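Local coordinates for protein uronate isomerase (Caulobacter crescentus, PDB 2Q01) that catalyses the interconversion of D-glucuronate with D-fructuronate and of D-galacturonate with D-tagaturonate in uronate breakdown, at residues L28-S39 / P426-S437. Residues are numbered along the deposited sequence; the frame is centred on the assembly and turned at random.
Sequences LYALVKDLPIIS and PARHDVARRVDS
R433 reaches from helix 425-445 into the loop that follows helix 19-30, and shows how one guanidinium can hold a bend of backbone by its carbonyl oxygens. R433 NH1 donates to L35 O at 3.0 Å, close to the guanidinium plane, while R433 NH2 adds weak bonds to the same oxygen and to P36 O. The chain arrives extended from CG to NE, its methylenes running past V32 CG1, which lies 3.7 Å from R433 CG. Cut back to an alanine, the position is likely to leave the carbonyls of L35 and P36 without these guanidinium donors and to open a gap beside V32 CG1.

Toward helix 19-30, Y29 fits as a knob among D430, R433, R434 and S437. Its CG stands anti to the backbone N (chi1 171°), which lays the ring along helix 425-445, from S437 toward D430, where the Y29 OH gives a very short bond to D430 OD2 (2.5 Å), the carboxylate standing nearly perpendicular to the ring. R434 CG lies over one face of the ring in a CH-pi contact and K33 CB over the opposite one, both displaced toward the rim, and R434 NH1 adds a weak bond to the hydroxyl. A water links D430 OD2 with K33 O.

On the strand side, I37 CG2 sits over the centre of the H429 ring in a CH-pi contact, 3.5 Å from the centroid, and H429 NE2 donates to I38 O at 3.1 Å from above the carbonyl plane. I37 CD1 meanwhile rests on P426.

Behind this shell, R434 NE bridges to D430 OD1, which also pairs with R13, and R434 NH2 bonds to the carbonyls of E11 and R13. F415 meets the H429 ring edge-to-face. The helix thus fastens both the turn from V32 to L35 and strand 37-39, which pairs in parallel with strand 165-169, within the TIM-barrel-type fold of the metallo-dependent hydrolase superfamily.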
loop_
_atom_site.group_PDB
_atom_site.type_symbol
_atom_site.label_atom_id
_atom_site.label_comp_id
_atom_site.label_asym_id
_atom_site.label_seq_id
_atom_site.Cartn_x
_atom_site.Cartn_y
_atom_site.Cartn_z
ATOM N N LEU B 28 -6.466 2.867 -28.799
ATOM C CA LEU B 28 -5.183 3.441 -28.393
ATOM C C LEU B 28 -4.046 2.458 -28.627
ATOM O O LEU B 28 -2.940 2.852 -29.002
ATOM C CB LEU B 28 -5.217 3.873 -26.924
ATOM C CG LEU B 28 -6.131 5.044 -26.552
ATOM C CD1 LEU B 28 -6.257 5.155 -25.064
ATOM C CD2 LEU B 28 -5.648 6.360 -27.134
ATOM N N TYR B 29 -4.335 1.182 -28.399
ATOM C CA TYR B 29 -3.378 0.102 -28.591
ATOM C C TYR B 29 -3.008 -0.111 -30.049
ATOM O O TYR B 29 -1.843 -0.349 -30.354
ATOM C CB TYR B 29 -3.925 -1.186 -27.968
ATOM C CG TYR B 29 -3.142 -2.440 -28.281
ATOM C CD1 TYR B 29 -1.855 -2.638 -27.772
ATOM C CD2 TYR B 29 -3.700 -3.442 -29.074
ATOM C CE1 TYR B 29 -1.141 -3.796 -28.059
ATOM C CE2 TYR B 29 -2.997 -4.597 -29.364
ATOM C CZ TYR B 29 -1.725 -4.771 -28.847
ATOM O OH TYR B 29 -1.037 -5.918 -29.140
ATOM N N ALA B 30 -3.998 -0.005 -30.938
ATOM C CA ALA B 30 -3.796 -0.091 -32.393
ATOM C C ALA B 30 -2.820 0.971 -32.915
ATOM O O ALA B 30 -2.091 0.745 -33.878
ATOM C CB ALA B 30 -5.130 0.024 -33.110
ATOM N N LEU B 31 -2.800 2.112 -32.236
ATOM C CA LEU B 31 -1.939 3.243 -32.547
ATOM C C LEU B 31 -0.481 2.976 -32.189
ATOM O O LEU B 31 0.405 3.750 -32.549
ATOM C CB LEU B 31 -2.416 4.446 -31.732
ATOM C CG LEU B 31 -2.819 5.747 -32.407
ATOM C CD1 LEU B 31 -4.114 5.563 -33.178
ATOM C CD2 LEU B 31 -2.991 6.787 -31.331
ATOM N N VAL B 32 -0.240 1.867 -31.499
ATOM C CA VAL B 32 1.000 1.659 -30.768
ATOM C C VAL B 32 1.573 0.224 -30.869
ATOM O O VAL B 32 2.784 0.024 -30.703
ATOM C CB VAL B 32 0.788 2.162 -29.303
ATOM C CG1 VAL B 32 1.164 1.154 -28.263
ATOM C CG2 VAL B 32 1.470 3.503 -29.102
ATOM N N LYS B 33 0.715 -0.746 -31.206
ATOM C CA LYS B 33 1.063 -2.184 -31.195
ATOM C C LYS B 33 2.187 -2.617 -32.132
ATOM O O LYS B 33 2.840 -3.638 -31.895
ATOM C CB LYS B 33 -0.174 -3.061 -31.446
ATOM C CG LYS B 33 -0.754 -3.012 -32.851
ATOM C CD LYS B 33 -2.064 -3.777 -32.924
ATOM C CE LYS B 33 -2.860 -3.392 -34.166
ATOM N NZ LYS B 33 -4.321 -3.655 -33.992
ATOM N N ASP B 34 2.401 -1.840 -33.189
ATOM C CA ASP B 34 3.339 -2.192 -34.242
ATOM C C ASP B 34 4.532 -1.245 -34.296
ATOM O O ASP B 34 5.368 -1.356 -35.190
ATOM C CB ASP B 34 2.623 -2.231 -35.598
ATOM C CG ASP B 34 1.734 -3.457 -35.758
ATOM O OD1 ASP B 34 2.210 -4.582 -35.481
ATOM O OD2 ASP B 34 0.564 -3.295 -36.170
ATOM N N LEU B 35 4.602 -0.320 -33.339
ATOM C CA LEU B 35 5.779 0.533 -33.166
ATOM C C LEU B 35 6.993 -0.319 -32.793
ATOM O O LEU B 35 6.835 -1.380 -32.173
ATOM C CB LEU B 35 5.528 1.596 -32.088
ATOM C CG LEU B 35 4.708 2.835 -32.454
ATOM C CD1 LEU B 35 4.480 3.681 -31.224
ATOM C CD2 LEU B 35 5.383 3.660 -33.544
ATOM N N PRO B 36 8.205 0.129 -33.178
ATOM C CA PRO B 36 9.399 -0.633 -32.810
ATOM C C PRO B 36 9.594 -0.730 -31.302
ATOM O O PRO B 36 9.178 0.163 -30.558
ATOM C CB PRO B 36 10.545 0.174 -33.441
ATOM C CG PRO B 36 9.893 0.978 -34.531
ATOM C CD PRO B 36 8.552 1.325 -33.969
ATOM N N ILE B 37 10.202 -1.826 -30.863
ATOM C CA ILE B 37 10.503 -2.041 -29.454
ATOM C C ILE B 37 11.788 -1.302 -29.052
ATOM O O ILE B 37 12.846 -1.482 -29.659
ATOM C CB ILE B 37 10.603 -3.553 -29.139
ATOM C CG1 ILE B 37 9.219 -4.204 -29.230
ATOM C CG2 ILE B 37 11.216 -3.796 -27.762
ATOM C CD1 ILE B 37 9.256 -5.715 -29.343
ATOM N N ILE B 38 11.676 -0.446 -28.044
ATOM C CA ILE B 38 12.846 0.184 -27.439
ATOM C C ILE B 38 13.050 -0.415 -26.057
ATOM O O ILE B 38 12.190 -0.292 -25.171
ATOM C CB ILE B 38 12.709 1.712 -27.357
ATOM C CG1 ILE B 38 12.583 2.296 -28.762
ATOM C CG2 ILE B 38 13.906 2.326 -26.632
ATOM C CD1 ILE B 38 11.932 3.638 -28.775
ATOM N N SER B 39 14.192 -1.072 -25.896
ATOM C CA SER B 39 14.478 -1.852 -24.706
ATOM C C SER B 39 15.768 -1.360 -24.025
ATOM O O SER B 39 16.831 -1.965 -24.183
ATOM C CB SER B 39 14.561 -3.333 -25.082
ATOM O OG SER B 39 14.748 -4.140 -23.940
ATOM N N PRO B 426 9.120 -9.276 -27.122
ATOM C CA PRO B 426 7.868 -8.770 -27.702
ATOM C C PRO B 426 6.610 -9.045 -26.866
ATOM O O PRO B 426 5.708 -8.211 -26.847
ATOM C CB PRO B 426 7.789 -9.483 -29.055
ATOM C CG PRO B 426 8.640 -10.677 -28.908
ATOM C CD PRO B 426 9.762 -10.245 -28.034
ATOM N N ALA B 427 6.569 -10.189 -26.181
ATOM C CA ALA B 427 5.490 -10.531 -25.244
ATOM C C ALA B 427 5.333 -9.520 -24.111
ATOM O O ALA B 427 4.220 -9.118 -23.790
ATOM C CB ALA B 427 5.708 -11.925 -24.675
ATOM N N ARG B 428 6.461 -9.115 -23.530
ATOM C CA ARG B 428 6.502 -8.204 -22.383
ATOM C C ARG B 428 6.178 -6.769 -22.755
ATOM O O ARG B 428 5.527 -6.054 -21.990
ATOM C CB ARG B 428 7.876 -8.261 -21.709
ATOM C CG ARG B 428 8.084 -9.495 -20.867
ATOM C CD ARG B 428 9.558 -9.759 -20.629
ATOM N NE ARG B 428 9.784 -11.066 -20.009
ATOM C CZ ARG B 428 9.746 -11.302 -18.701
ATOM N NH1 ARG B 428 9.491 -10.321 -17.844
ATOM N NH2 ARG B 428 9.966 -12.530 -18.247
ATOM N N HIS B 429 6.658 -6.348 -23.922
ATOM C CA HIS B 429 6.348 -5.028 -24.463
ATOM C C HIS B 429 4.898 -4.897 -24.900
ATOM O O HIS B 429 4.324 -3.823 -24.777
ATOM C CB HIS B 429 7.290 -4.667 -25.608
ATOM C CG HIS B 429 8.525 -3.955 -25.159
ATOM N ND1 HIS B 429 9.624 -4.617 -24.659
ATOM C CD2 HIS B 429 8.828 -2.637 -25.118
ATOM C CE1 HIS B 429 10.553 -3.738 -24.332
ATOM N NE2 HIS B 429 10.098 -2.530 -24.605
ATOM N N ASP B 430 4.312 -5.989 -25.391
ATOM C CA ASP B 430 2.887 -6.028 -25.721
ATOM C C ASP B 430 2.003 -5.832 -24.491
ATOM O O ASP B 430 1.019 -5.090 -24.550
ATOM C CB ASP B 430 2.510 -7.332 -26.419
ATOM C CG ASP B 430 1.198 -7.225 -27.163
ATOM O OD1 ASP B 430 0.179 -7.750 -26.670
ATOM O OD2 ASP B 430 1.184 -6.587 -28.233
ATOM N N VAL B 431 2.355 -6.500 -23.388
ATOM C CA VAL B 431 1.660 -6.345 -22.100
ATOM C C VAL B 431 1.719 -4.890 -21.620
ATOM O O VAL B 431 0.713 -4.337 -21.182
ATOM C CB VAL B 431 2.254 -7.296 -21.022
ATOM C CG1 VAL B 431 1.731 -6.981 -19.616
ATOM C CG2 VAL B 431 1.960 -8.722 -21.364
ATOM N N ALA B 432 2.897 -4.274 -21.734
ATOM C CA ALA B 432 3.089 -2.862 -21.380
ATOM C C ALA B 432 2.157 -1.954 -22.163
ATOM O O ALA B 432 1.544 -1.051 -21.601
ATOM C CB ALA B 432 4.522 -2.455 -21.626
ATOM N N ARG B 433 2.052 -2.216 -23.462
ATOM C CA ARG B 433 1.226 -1.420 -24.371
ATOM C C ARG B 433 -0.284 -1.552 -24.127
ATOM O O ARG B 433 -1.009 -0.563 -24.226
ATOM C CB ARG B 433 1.597 -1.740 -25.815
ATOM C CG ARG B 433 2.997 -1.253 -26.169
ATOM C CD ARG B 433 3.554 -1.878 -27.440
ATOM N NE ARG B 433 4.917 -1.397 -27.664
ATOM C CZ ARG B 433 5.590 -1.488 -28.807
ATOM N NH1 ARG B 433 5.050 -2.056 -29.878
ATOM N NH2 ARG B 433 6.815 -0.995 -28.877
ATOM N N ARG B 434 -0.742 -2.753 -23.774
ATOM C CA ARG B 434 -2.160 -3.002 -23.485
ATOM C C ARG B 434 -2.611 -2.415 -22.163
ATOM O O ARG B 434 -3.715 -1.874 -22.074
ATOM C CB ARG B 434 -2.460 -4.499 -23.492
ATOM C CG ARG B 434 -2.327 -5.118 -24.853
ATOM C CD ARG B 434 -2.601 -6.600 -24.849
ATOM N NE ARG B 434 -2.587 -7.082 -26.223
ATOM C CZ ARG B 434 -3.675 -7.265 -26.964
ATOM N NH1 ARG B 434 -3.549 -7.683 -28.209
ATOM N NH2 ARG B 434 -4.880 -7.049 -26.454
ATOM N N VAL B 435 -1.763 -2.539 -21.139
ATOM C CA VAL B 435 -2.054 -2.009 -19.800
ATOM C C VAL B 435 -2.064 -0.479 -19.800
ATOM O O VAL B 435 -2.959 0.136 -19.207
ATOM C CB VAL B 435 -1.086 -2.576 -18.729
ATOM C CG1 VAL B 435 -1.246 -1.855 -17.391
ATOM C CG2 VAL B 435 -1.328 -4.056 -18.542
ATOM N N ASP B 436 -1.092 0.123 -20.486
ATOM C CA ASP B 436 -1.065 1.576 -20.697
ATOM C C ASP B 436 -2.286 2.051 -21.481
ATOM O O ASP B 436 -2.837 3.116 -21.182
ATOM C CB ASP B 436 0.211 2.015 -21.425
ATOM C CG ASP B 436 1.451 1.979 -20.532
ATOM O OD1 ASP B 436 2.546 2.299 -21.046
ATOM O OD2 ASP B 436 1.344 1.635 -19.332
ATOM N N SER B 437 -2.697 1.264 -22.478
ATOM C CA SER B 437 -3.915 1.544 -23.239
ATOM C C SER B 437 -5.157 1.461 -22.365
ATOM O O SER B 437 -6.025 2.321 -22.461
ATOM C CB SER B 437 -4.055 0.600 -24.427
ATOM O OG SER B 437 -3.040 0.858 -25.372
HETATM O O HOH W 1 3.152 -5.037 -29.264
#